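PDB 2OQM: DUF1993 domain-containing protein from Shewanella denitrificans, which is of unknown function but belongs to the mainly helical DinB-like DUF1993 family and assembles as a pair of subunits. Local coordinates for residues V56-R61 with N68-V73; D99-T102 with E106-Q109; T164-L169 with V174-K179; V26-K31 with N157-I162. All coordinates share one frame; numbering follows the deposited sequence. Where two conformers were deposited one is given.

Contact 1. Residues V56-R61 with N68-V73; sequences VLLNSR and NLIRQV. With FMT (formic acid), chain I.
Two backbone hydrogen bonds tie L58 and S60 to the start of helix 69-87. I70 N gives to L58 O at 3.2 Å, within the carbonyl plane, and L69 N to S60 O at 3.0 Å, almost in line with that C=O (172°). N68 is the N-cap: its OD1 closes the first turn by accepting from R71 N at 3.1 Å, nearly straight off its C=O. A water links N59 OD1 to N68 ND2, weakly on the N68 side, while N59 ND2 bonds to D55 O. The apolar pair is L58 CB and I70 CG1 at 3.7 Å, the side chains crossing at about a right angle; the L69 CD2 methyl packs on the backbone oxygen L57 O at 3.4 Å.

N68 CB lies 3.7 Å above the plane of the R61 guanidinium, over its centre. A bend at chi3 (80°) brings R61 NE within 3.1 Å of O2 of a bound formic acid, while NH1 bonds to Q66 O. With an alanine here, Q66 O would probably lose this donor and N68 CB its flat cover. L57 and L69 pack on helices 13-50 and 146-172, and L58 and I70 lie against L107 of helix 104-119.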
loop_
_atom_site.group_PDB
_atom_site.type_symbol
_atom_site.label_atom_id
_atom_site.label_comp_id
_atom_site.label_asym_id
_atom_site.label_seq_id
_atom_site.Cartn_x
_atom_site.Cartn_y
_atom_site.Cartn_z
ATOM N N VAL A 56 20.999 8.827 -13.130
ATOM C CA VAL A 56 20.570 7.655 -13.885
ATOM C C VAL A 56 19.444 6.958 -13.116
ATOM O O VAL A 56 18.406 6.701 -13.674
ATOM C CB VAL A 56 21.751 6.652 -14.163
ATOM C CG1 VAL A 56 21.227 5.325 -14.780
ATOM C CG2 VAL A 56 22.808 7.275 -15.107
ATOM N N LEU A 57 19.636 6.766 -11.801
ATOM C CA LEU A 57 18.614 6.197 -10.924
ATOM C C LEU A 57 17.356 7.053 -10.854
ATOM O O LEU A 57 16.236 6.535 -10.974
ATOM C CB LEU A 57 19.167 5.935 -9.482
ATOM C CG LEU A 57 20.339 4.954 -9.364
ATOM C CD1 LEU A 57 20.873 4.909 -7.937
ATOM C CD2 LEU A 57 19.928 3.531 -9.853
ATOM N N LEU A 58 17.527 8.350 -10.641
ATOM C CA LEU A 58 16.390 9.272 -10.544
ATOM C C LEU A 58 15.555 9.314 -11.803
ATOM O O LEU A 58 14.372 9.567 -11.717
ATOM C CB LEU A 58 16.890 10.695 -10.243
ATOM C CG LEU A 58 17.482 10.936 -8.834
ATOM C CD1 LEU A 58 18.065 12.384 -8.712
ATOM C CD2 LEU A 58 16.455 10.668 -7.751
ATOM N N ASN A 59 16.152 9.086 -12.969
ATOM C CA ASN A 59 15.381 9.084 -14.209
ATOM C C ASN A 59 14.952 7.707 -14.685
ATOM O O ASN A 59 14.434 7.605 -15.772
ATOM C CB ASN A 59 16.143 9.802 -15.300
ATOM C CG ASN A 59 16.183 11.281 -15.061
ATOM O OD1 ASN A 59 15.227 11.992 -15.424
ATOM N ND2 ASN A 59 17.225 11.754 -14.369
ATOM N N SER A 60 15.190 6.675 -13.878
ATOM C CA SER A 60 14.852 5.312 -14.246
ATOM C C SER A 60 13.375 5.085 -13.961
ATOM O O SER A 60 12.743 5.872 -13.286
ATOM C CB SER A 60 15.726 4.317 -13.468
ATOM O OG SER A 60 15.632 2.981 -13.966
ATOM N N ARG A 61 12.856 4.034 -14.565
ATOM C CA ARG A 61 11.450 3.675 -14.535
ATOM C C ARG A 61 11.272 2.190 -14.856
ATOM O O ARG A 61 12.179 1.565 -15.396
ATOM C CB ARG A 61 10.680 4.471 -15.543
ATOM C CG ARG A 61 11.118 4.228 -16.963
ATOM C CD ARG A 61 10.509 5.247 -17.880
ATOM N NE ARG A 61 11.199 6.514 -17.878
ATOM C CZ ARG A 61 10.618 7.695 -17.785
ATOM N NH1 ARG A 61 9.314 7.806 -17.607
ATOM N NH2 ARG A 61 11.368 8.754 -17.858
ATOM N N ASN A 68 8.852 8.148 -13.877
ATOM C CA ASN A 68 10.148 7.777 -13.375
ATOM C C ASN A 68 10.279 7.983 -11.846
ATOM O O ASN A 68 9.302 8.311 -11.169
ATOM C CB ASN A 68 11.245 8.488 -14.138
ATOM C CG ASN A 68 11.260 9.993 -13.873
ATOM O OD1 ASN A 68 10.605 10.482 -12.949
ATOM N ND2 ASN A 68 12.048 10.717 -14.662
ATOM N N LEU A 69 11.454 7.705 -11.303
ATOM C CA LEU A 69 11.626 7.662 -9.861
ATOM C C LEU A 69 11.345 9.021 -9.210
ATOM O O LEU A 69 10.696 9.087 -8.192
ATOM C CB LEU A 69 13.027 7.122 -9.485
ATOM C CG LEU A 69 13.408 7.040 -8.001
ATOM C CD1 LEU A 69 12.407 6.115 -7.236
ATOM C CD2 LEU A 69 14.830 6.499 -7.913
ATOM N N ILE A 70 11.833 10.097 -9.823
ATOM C CA ILE A 70 11.593 11.456 -9.323
ATOM C C ILE A 70 10.071 11.657 -9.177
ATOM O O ILE A 70 9.566 12.114 -8.148
ATOM C CB ILE A 70 12.145 12.484 -10.278
ATOM C CG1 ILE A 70 13.670 12.527 -10.235
ATOM C CG2 ILE A 70 11.569 13.884 -9.910
ATOM C CD1 ILE A 70 14.360 13.160 -11.504
ATOM N N ARG A 71 9.338 11.238 -10.194
ATOM C CA ARG A 71 7.897 11.420 -10.205
ATOM C C ARG A 71 7.172 10.586 -9.185
ATOM O O ARG A 71 6.254 11.041 -8.526
ATOM C CB ARG A 71 7.315 11.143 -11.608
ATOM C CG ARG A 71 7.680 12.133 -12.649
ATOM C CD ARG A 71 6.946 13.455 -12.481
ATOM N NE ARG A 71 5.514 13.422 -12.749
ATOM C CZ ARG A 71 4.542 13.803 -11.902
ATOM N NH1 ARG A 71 4.820 14.249 -10.670
ATOM N NH2 ARG A 71 3.259 13.759 -12.303
ATOM N N GLN A 72 7.597 9.347 -8.999
ATOM C CA GLN A 72 7.016 8.513 -7.978
ATOM C C GLN A 72 7.131 9.178 -6.612
ATOM O O GLN A 72 6.186 9.077 -5.820
ATOM C CB GLN A 72 7.697 7.135 -7.909
ATOM C CG GLN A 72 7.617 6.239 -9.141
ATOM C CD GLN A 72 6.178 5.933 -9.502
ATOM O OE1 GLN A 72 5.356 5.742 -8.612
ATOM N NE2 GLN A 72 5.866 5.879 -10.799
ATOM N N VAL A 73 8.291 9.767 -6.311
ATOM C CA VAL A 73 8.534 10.398 -5.002
ATOM C C VAL A 73 7.612 11.600 -4.873
ATOM O O VAL A 73 6.959 11.777 -3.836
ATOM C CB VAL A 73 10.006 10.773 -4.805
ATOM C CG1 VAL A 73 10.235 11.630 -3.556
ATOM C CG2 VAL A 73 10.879 9.453 -4.756
HETATM C C FMT I . 14.881 6.482 -18.941
HETATM O O1 FMT I . 14.672 7.666 -19.255
HETATM O O2 FMT I . 14.253 5.896 -18.040
HETATM O O HOH W 1 13.398 11.210 -17.238
HETATM O O HOH W 2 8.473 10.435 -15.741
#

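Contact 2. Residues D99-T102 with E106-Q109; sequences DSET and ELRQ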
loop_
_atom_site.group_PDB
_atom_site.type_symbol
_atom_site.label_atom_id
_atom_site.label_comp_id
_atom_site.label_asym_id
_atom_site.label_seq_id
_atom_site.Cartn_x
_atom_site.Cartn_y
_atom_site.Cartn_z
ATOM N N ASP A 99 6.778 20.793 -8.797
ATOM C CA ASP A 99 7.373 19.559 -9.330
ATOM C C ASP A 99 8.607 19.777 -10.193
ATOM O O ASP A 99 8.853 19.057 -11.152
ATOM C CB ASP A 99 6.344 18.737 -10.087
ATOM C CG ASP A 99 5.359 18.034 -9.154
ATOM O OD1 ASP A 99 5.684 17.823 -7.960
ATOM O OD2 ASP A 99 4.272 17.663 -9.625
ATOM N N SER A 100 9.406 20.754 -9.807
ATOM C CA SER A 100 10.601 21.115 -10.563
ATOM C C SER A 100 11.853 20.317 -10.183
ATOM O O SER A 100 12.922 20.549 -10.755
ATOM C CB SER A 100 10.888 22.598 -10.311
ATOM O OG SER A 100 11.057 22.824 -8.901
ATOM N N GLU A 101 11.746 19.420 -9.194
ATOM C CA GLU A 101 12.923 18.757 -8.633
ATOM C C GLU A 101 13.616 17.880 -9.660
ATOM O O GLU A 101 12.963 17.144 -10.407
ATOM C CB GLU A 101 12.539 17.855 -7.455
ATOM C CG GLU A 101 12.024 18.564 -6.217
ATOM C CD GLU A 101 10.525 18.769 -6.157
ATOM O OE1 GLU A 101 9.838 18.496 -7.146
ATOM O OE2 GLU A 101 10.038 19.261 -5.115
ATOM N N THR A 102 14.936 17.945 -9.690
ATOM C CA THR A 102 15.719 17.083 -10.566
ATOM C C THR A 102 16.818 16.335 -9.830
ATOM O O THR A 102 17.442 15.442 -10.401
ATOM C CB THR A 102 16.337 17.897 -11.740
ATOM O OG1 THR A 102 17.151 18.962 -11.236
ATOM C CG2 THR A 102 15.253 18.510 -12.601
ATOM N N GLU A 106 16.890 17.938 -3.745
ATOM C CA GLU A 106 15.625 18.591 -3.896
ATOM C C GLU A 106 14.485 17.693 -3.461
ATOM O O GLU A 106 13.500 18.147 -2.931
ATOM C CB GLU A 106 15.456 18.969 -5.338
ATOM C CG GLU A 106 16.434 20.078 -5.752
ATOM C CD GLU A 106 16.352 20.398 -7.235
ATOM O OE1 GLU A 106 16.073 19.485 -8.040
ATOM O OE2 GLU A 106 16.572 21.574 -7.582
ATOM N N LEU A 107 14.595 16.409 -3.763
ATOM C CA LEU A 107 13.609 15.431 -3.339
ATOM C C LEU A 107 13.624 15.269 -1.849
ATOM O O LEU A 107 12.572 15.196 -1.245
ATOM C CB LEU A 107 13.848 14.079 -4.018
ATOM C CG LEU A 107 13.541 13.993 -5.507
ATOM C CD1 LEU A 107 13.829 12.587 -5.993
ATOM C CD2 LEU A 107 12.060 14.413 -5.843
ATOM N N ARG A 108 14.812 15.249 -1.230
ATOM C CA ARG A 108 14.876 15.192 0.238
ATOM C C ARG A 108 14.203 16.411 0.865
ATOM O O ARG A 108 13.533 16.287 1.891
ATOM C CB ARG A 108 16.301 15.160 0.733
ATOM C CG ARG A 108 17.088 14.023 0.205
ATOM C CD ARG A 108 17.241 12.937 1.189
ATOM N NE ARG A 108 18.491 12.181 1.007
ATOM C CZ ARG A 108 18.624 10.920 1.381
ATOM N NH1 ARG A 108 17.610 10.259 1.935
ATOM N NH2 ARG A 108 19.764 10.310 1.170
ATOM N N GLN A 109 14.349 17.569 0.229
ATOM C CA GLN A 109 13.637 18.777 0.687
ATOM C C GLN A 109 12.117 18.626 0.572
ATOM O O GLN A 109 11.399 19.004 1.473
ATOM C CB GLN A 109 14.090 20.000 -0.077
ATOM C CG GLN A 109 13.364 21.300 0.356
ATOM C CD GLN A 109 13.585 21.646 1.819
ATOM O OE1 GLN A 109 12.628 21.746 2.607
ATOM N NE2 GLN A 109 14.846 21.816 2.196
HETATM O O HOH W 3 11.518 20.435 -3.263
#
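The carboxylates of E101 and E106 stand nearly perpendicular, their planes 88° apart, and do not stack; their OE1 atoms are 6.4 Å from each other, and each group looks to different partners. OE1 of E106 takes the N-H of T102 almost straight (172°) and nearly down the C-O axis; the modelled 2.5 Å from T102 N to E106 OE1 is unusually short, and its exact length is doubtful. The same oxygen also accepts from T103 N, so two successive backbone amides converge on it. E101 OE1 is instead engaged by R110 and Q74, and a water joins E101 OE2 at 2.6 Å to E106 O.

The aliphatic parts supply the packing. For E101, chi1 (-67°) puts CG 3.6 Å from E106 CB, and the bend at chi2 then turns the carboxylate. E101 CB lies 3.8 Å from L107 CD2, and L107 continues inward onto I70 and V73 of helix 69-87.

A valine in place of E106 would probably leave the N-H groups of T102 and T103 without their shared acceptor and let the turn shift. E106 is the third residue of helix 104-119, and its bond to T103 N, just ahead of that helix, is the N3-to-N-cap half of a capping box.

Contact 3. Residues T164-L169 with V174-K179; sequences TAYGIL and VEVGKK
Y166 reaches from helix 146-172 to the chain that returns alongside it, and its ring meets V176 and G177 in turn. CB starts on the helix with CG anti to the backbone N (chi1 176°), a torsion that sends the ring outward to the 174-179 backbone. From there the ring runs past V176 in the opposite direction to that side chain. CD2 is 3.9 Å from V176 CG2, and CE2, the closest ring atom, 3.7 Å. The methyl sits over one face, 3.8 Å from the ring centroid and only 15° off the normal, which is the evidence for a CH-pi contact. The rim has a different neighbour: CE2 comes within 3.4 Å of G177 O, close to the ring plane. At the tip, OH abuts the peptide of G177, 3.0 Å from its C, while its approaches to G177 O and K178 N have poor angles for hydrogen bonding. F160 of the second subunit meets the same ring edge-to-face.

One turn further on, L169 and V174 lie side by side with CB to CB at 4.0 Å. Here V174 N donates to L169 O at 3.1 Å from 38° above the carbonyl plane.

That bond runs from V174, just past the end of helix 146-172, back to L169 in its last turn, five residues earlier, and the chain then passes through an inverse gamma turn centred on E175. G177 follows as N-cap of helix 178-182; its N bonds to D180 OD2, the N3-to-N-cap half of a capping box. The arrangement is thus a helix terminus, a tight turn and a new helix start, with the Y166 ring packed against V176 and the G177 peptide.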
loop_
_atom_site.group_PDB
_atom_site.type_symbol
_atom_site.label_atom_id
_atom_site.label_comp_id
_atom_site.label_asym_id
_atom_site.label_seq_id
_atom_site.Cartn_x
_atom_site.Cartn_y
_atom_site.Cartn_z
ATOM N N THR A 164 6.641 1.430 -5.881
ATOM C CA THR A 164 7.140 1.538 -7.228
ATOM C C THR A 164 8.487 2.232 -7.189
ATOM O O THR A 164 9.373 1.828 -7.902
ATOM C CB THR A 164 6.153 2.312 -8.126
ATOM O OG1 THR A 164 4.904 1.619 -8.146
ATOM C CG2 THR A 164 6.690 2.409 -9.579
ATOM N N ALA A 165 8.668 3.240 -6.318
ATOM C CA ALA A 165 9.978 3.886 -6.133
ATOM C C ALA A 165 10.993 2.841 -5.670
ATOM O O ALA A 165 12.099 2.763 -6.189
ATOM C CB ALA A 165 9.882 5.014 -5.115
ATOM N N TYR A 166 10.599 2.046 -4.679
ATOM C CA TYR A 166 11.422 0.978 -4.200
ATOM C C TYR A 166 11.806 0.006 -5.310
ATOM O O TYR A 166 12.957 -0.362 -5.447
ATOM C CB TYR A 166 10.667 0.280 -3.095
ATOM C CG TYR A 166 11.263 -0.951 -2.481
ATOM C CD1 TYR A 166 11.241 -2.179 -3.158
ATOM C CD2 TYR A 166 11.787 -0.930 -1.145
ATOM C CE1 TYR A 166 11.807 -3.303 -2.584
ATOM C CE2 TYR A 166 12.269 -2.065 -0.565
ATOM C CZ TYR A 166 12.268 -3.251 -1.269
ATOM O OH TYR A 166 12.731 -4.388 -0.646
ATOM N N GLY A 167 10.822 -0.420 -6.107
ATOM C CA GLY A 167 11.042 -1.329 -7.222
ATOM C C GLY A 167 12.018 -0.824 -8.277
ATOM O O GLY A 167 12.850 -1.555 -8.793
ATOM N N ILE A 168 11.908 0.462 -8.605
ATOM C CA ILE A 168 12.849 1.058 -9.533
ATOM C C ILE A 168 14.273 0.889 -8.998
ATOM O O ILE A 168 15.172 0.505 -9.749
ATOM C CB ILE A 168 12.530 2.557 -9.851
ATOM C CG1 ILE A 168 11.208 2.664 -10.615
ATOM C CG2 ILE A 168 13.639 3.161 -10.726
ATOM C CD1 ILE A 168 10.639 4.079 -10.704
ATOM N N LEU A 169 14.487 1.196 -7.717
ATOM C CA LEU A 169 15.828 1.147 -7.144
ATOM C C LEU A 169 16.322 -0.275 -7.091
ATOM O O LEU A 169 17.437 -0.586 -7.472
ATOM C CB LEU A 169 15.840 1.764 -5.769
ATOM C CG LEU A 169 15.638 3.277 -5.819
ATOM C CD1 LEU A 169 15.343 3.793 -4.380
ATOM C CD2 LEU A 169 16.903 3.909 -6.452
ATOM N N VAL A 174 20.031 -1.650 -6.263
ATOM C CA VAL A 174 20.107 -1.164 -4.910
ATOM C C VAL A 174 19.620 -2.227 -3.947
ATOM O O VAL A 174 18.543 -2.725 -4.100
ATOM C CB VAL A 174 19.295 0.115 -4.733
ATOM C CG1 VAL A 174 19.388 0.648 -3.254
ATOM C CG2 VAL A 174 19.788 1.127 -5.679
ATOM N N GLU A 175 20.426 -2.529 -2.931
ATOM C CA GLU A 175 20.108 -3.585 -1.963
ATOM C C GLU A 175 19.188 -3.032 -0.871
ATOM O O GLU A 175 19.555 -2.883 0.255
ATOM C CB GLU A 175 21.398 -4.208 -1.429
ATOM C CG GLU A 175 22.172 -5.011 -2.540
ATOM C CD GLU A 175 23.420 -5.796 -2.028
ATOM O OE1 GLU A 175 23.826 -5.599 -0.846
ATOM O OE2 GLU A 175 23.981 -6.606 -2.822
ATOM N N VAL A 176 17.982 -2.674 -1.255
ATOM C CA VAL A 176 16.991 -2.256 -0.286
ATOM C C VAL A 176 16.224 -3.514 -0.029
ATOM O O VAL A 176 16.114 -4.366 -0.925
ATOM C CB VAL A 176 15.995 -1.151 -0.814
ATOM C CG1 VAL A 176 16.588 0.226 -0.653
ATOM C CG2 VAL A 176 15.506 -1.422 -2.281
ATOM N N GLY A 177 15.687 -3.638 1.185
ATOM C CA GLY A 177 14.918 -4.811 1.577
ATOM C C GLY A 177 13.626 -4.406 2.219
ATOM O O GLY A 177 13.352 -3.229 2.454
ATOM N N LYS A 178 12.804 -5.389 2.517
ATOM C CA LYS A 178 11.500 -5.119 3.146
ATOM C C LYS A 178 11.598 -4.323 4.462
ATOM O O LYS A 178 10.760 -3.485 4.733
ATOM C CB LYS A 178 10.820 -6.449 3.413
ATOM C CG LYS A 178 9.475 -6.337 4.138
ATOM C CD LYS A 178 8.443 -5.533 3.310
ATOM C CE LYS A 178 7.928 -6.380 2.170
ATOM N NZ LYS A 178 7.267 -7.599 2.709
ATOM N N LYS A 179 12.630 -4.563 5.264
ATOM C CA LYS A 179 12.802 -3.786 6.505
ATOM C C LYS A 179 12.950 -2.291 6.243
ATOM O O LYS A 179 12.576 -1.481 7.082
ATOM C CB LYS A 179 13.991 -4.295 7.352
ATOM C CG LYS A 179 13.780 -5.691 7.884
#

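Contact 4. Residues V26-K31 with N157-I162; sequences VVQFSK and NLYFHI. With EDO (1,2-ethanediol), chain G.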
loop_
_atom_site.group_PDB
_atom_site.type_symbol
_atom_site.label_atom_id
_atom_site.label_comp_id
_atom_site.label_asym_id
_atom_site.label_seq_id
_atom_site.Cartn_x
_atom_site.Cartn_y
_atom_site.Cartn_z
ATOM N N VAL A 26 -1.722 10.957 8.908
ATOM C CA VAL A 26 -0.618 11.768 9.446
ATOM C C VAL A 26 0.528 10.919 9.989
ATOM O O VAL A 26 1.707 11.122 9.669
ATOM C CB VAL A 26 -1.101 12.779 10.524
ATOM C CG1 VAL A 26 0.127 13.501 11.200
ATOM C CG2 VAL A 26 -1.971 13.825 9.871
ATOM N N VAL A 27 0.194 9.975 10.852
ATOM C CA VAL A 27 1.228 9.261 11.573
ATOM C C VAL A 27 1.904 8.211 10.645
ATOM O O VAL A 27 3.119 8.242 10.435
ATOM C CB VAL A 27 0.667 8.651 12.822
ATOM C CG1 VAL A 27 1.772 7.859 13.586
ATOM C CG2 VAL A 27 0.044 9.791 13.715
ATOM N N GLN A 28 1.133 7.321 10.064
ATOM C CA GLN A 28 1.716 6.259 9.235
ATOM C C GLN A 28 2.289 6.755 7.937
ATOM O O GLN A 28 3.335 6.272 7.503
ATOM C CB GLN A 28 0.749 5.044 9.062
ATOM C CG GLN A 28 1.302 3.923 8.214
ATOM C CD GLN A 28 2.488 3.173 8.803
ATOM O OE1 GLN A 28 2.865 3.320 9.995
ATOM N NE2 GLN A 28 3.071 2.328 7.974
ATOM N N PHE A 29 1.685 7.779 7.327
ATOM C CA PHE A 29 2.274 8.342 6.128
ATOM C C PHE A 29 3.592 9.050 6.406
ATOM O O PHE A 29 4.495 9.035 5.543
ATOM C CB PHE A 29 1.377 9.381 5.477
ATOM C CG PHE A 29 0.114 8.848 4.806
ATOM C CD1 PHE A 29 -0.114 7.489 4.622
ATOM C CD2 PHE A 29 -0.805 9.753 4.289
ATOM C CE1 PHE A 29 -1.282 7.050 3.960
ATOM C CE2 PHE A 29 -1.936 9.325 3.635
ATOM C CZ PHE A 29 -2.170 7.954 3.478
ATOM N N SER A 30 3.697 9.728 7.555
ATOM C CA SER A 30 4.986 10.311 7.975
ATOM C C SER A 30 6.075 9.237 8.168
ATOM O O SER A 30 7.200 9.415 7.785
ATOM C CB SER A 30 4.833 11.132 9.270
ATOM O OG SER A 30 3.988 12.285 9.077
ATOM N N LYS A 31 5.733 8.150 8.823
ATOM C CA LYS A 31 6.622 7.014 8.942
ATOM C C LYS A 31 7.092 6.494 7.617
ATOM O O LYS A 31 8.264 6.270 7.416
ATOM C CB LYS A 31 5.934 5.874 9.696
ATOM C CG LYS A 31 6.883 4.721 10.008
ATOM C CD LYS A 31 6.187 3.529 10.735
ATOM C CE LYS A 31 7.171 2.433 11.108
ATOM N NZ LYS A 31 6.465 1.204 11.512
ATOM N N ASN A 157 -2.838 4.400 -2.850
ATOM C CA ASN A 157 -1.987 5.180 -3.702
ATOM C C ASN A 157 -0.622 5.500 -3.068
ATOM O O ASN A 157 0.433 5.478 -3.737
ATOM C CB ASN A 157 -2.690 6.496 -4.069
ATOM C CG ASN A 157 -3.523 6.404 -5.371
ATOM O OD1 ASN A 157 -3.208 5.641 -6.253
ATOM N ND2 ASN A 157 -4.597 7.202 -5.456
ATOM N N LEU A 158 -0.628 5.832 -1.803
ATOM C CA LEU A 158 0.617 6.130 -1.105
ATOM C C LEU A 158 1.531 4.913 -1.175
ATOM O O LEU A 158 2.698 5.028 -1.539
ATOM C CB LEU A 158 0.337 6.473 0.366
ATOM C CG LEU A 158 1.409 7.004 1.328
ATOM C CD1 LEU A 158 2.091 5.856 1.972
ATOM C CD2 LEU A 158 2.342 7.957 0.713
ATOM N N TYR A 159 1.000 3.735 -0.862
ATOM C CA TYR A 159 1.827 2.512 -0.896
ATOM C C TYR A 159 2.244 2.102 -2.330
ATOM O O TYR A 159 3.326 1.555 -2.526
ATOM C CB TYR A 159 1.155 1.347 -0.160
ATOM C CG TYR A 159 1.191 1.564 1.347
ATOM C CD1 TYR A 159 2.382 1.634 2.027
ATOM C CD2 TYR A 159 0.028 1.836 2.070
ATOM C CE1 TYR A 159 2.435 1.894 3.388
ATOM C CE2 TYR A 159 0.085 2.081 3.451
ATOM C CZ TYR A 159 1.285 2.132 4.099
ATOM O OH TYR A 159 1.331 2.325 5.489
ATOM N N PHE A 160 1.354 2.303 -3.307
ATOM C CA PHE A 160 1.675 2.104 -4.709
ATOM C C PHE A 160 2.924 2.890 -5.127
ATOM O O PHE A 160 3.853 2.331 -5.726
ATOM C CB PHE A 160 0.516 2.534 -5.595
ATOM C CG PHE A 160 0.773 2.278 -7.071
ATOM C CD1 PHE A 160 1.436 3.236 -7.850
ATOM C CD2 PHE A 160 0.382 1.118 -7.691
ATOM C CE1 PHE A 160 1.724 3.028 -9.208
ATOM C CE2 PHE A 160 0.668 0.906 -9.062
ATOM C CZ PHE A 160 1.353 1.906 -9.809
ATOM N N HIS A 161 2.942 4.191 -4.851
ATOM C CA HIS A 161 4.034 4.978 -5.340
ATOM C C HIS A 161 5.350 4.801 -4.567
ATOM O O HIS A 161 6.424 4.806 -5.193
ATOM C CB HIS A 161 3.605 6.414 -5.481
ATOM C CG HIS A 161 2.561 6.602 -6.535
ATOM N ND1 HIS A 161 2.878 6.612 -7.879
ATOM C CD2 HIS A 161 1.209 6.697 -6.458
ATOM C CE1 HIS A 161 1.761 6.760 -8.578
ATOM N NE2 HIS A 161 0.738 6.817 -7.743
ATOM N N ILE A 162 5.278 4.584 -3.260
ATOM C CA ILE A 162 6.457 4.211 -2.494
ATOM C C ILE A 162 7.012 2.827 -2.917
ATOM O O ILE A 162 8.218 2.654 -3.134
ATOM C CB ILE A 162 6.223 4.271 -0.985
ATOM C CG1 ILE A 162 5.942 5.716 -0.499
ATOM C CG2 ILE A 162 7.465 3.737 -0.243
ATOM C CD1 ILE A 162 5.828 5.886 1.020
HETATM C C1 EDO G . -2.548 3.162 6.414
HETATM O O1 EDO G . -1.544 4.136 6.221
HETATM C C2 EDO G . -2.021 2.040 7.288
HETATM O O2 EDO G . -0.850 1.498 6.713
#
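L158 packs against the ring of F29, and this is the tight, apolar half of the contact. L158 CG stands 3.6 Å above the ring plane, shifted toward the rim, with CD1 of F29 its nearest ring atom at 3.7 Å. The line from the centroid to CG lies 24° off the normal, which supports a CH-pi contact over the face. The leucine is shared: its CD1 also lies 4.1 Å above the centre of the Y159 ring, so the same branched side chain lies against both aromatics.

The other half is polar, and it is completed by a bound ethanediol and the second subunit. Q28 starts out pointing away from its own N and turns at chi2, carrying NE2 to Y159 OH. The bond from Q28 NE2 to Y159 OH is 3.0 Å long, with an N-H angle of 156°, and the hydroxyl is just 6° from the amide plane. On the ring side, Q28 NE2 lies near the Y159 plane, at the edge. The Y159 OH is also 2.6 Å from ethanediol O2, and the diol further bonds to L24 O and to I151 O of the second subunit.

The segments lie within helices 13-50 and 146-172. The centre of the contact is about 4 Å from the centre of the chain. F29 reaches A80 of helix 69-87 behind, while Q28 and Y159 face the second subunit, touching its E152 and Y159 respectively.

Overall arrangement
Contact 4 holds the middle of the fold, while contacts 1, 2 and 3 gather toward one end of the long helices. Contacts 1 and 2, with centres about 11 Å apart, touch through L58 and I70 against E101, T102 and L107; contact 3, its centre about 12 Å from that of contact 1, meets it where L69 packs on A165 and L169. Contact 1 also reaches contact 4 through Q72 OE1 and H161 ND1, at 2.7 Å probably hydrogen-bonded, though their centres are about 18 Å apart. Contacts 3 and 4 both use helix 146-172 and both touch the second subunit: K178 there bonds to N157 and H161 here. No active site is assigned; the formic acid and ethanediol probably came from crystallisation.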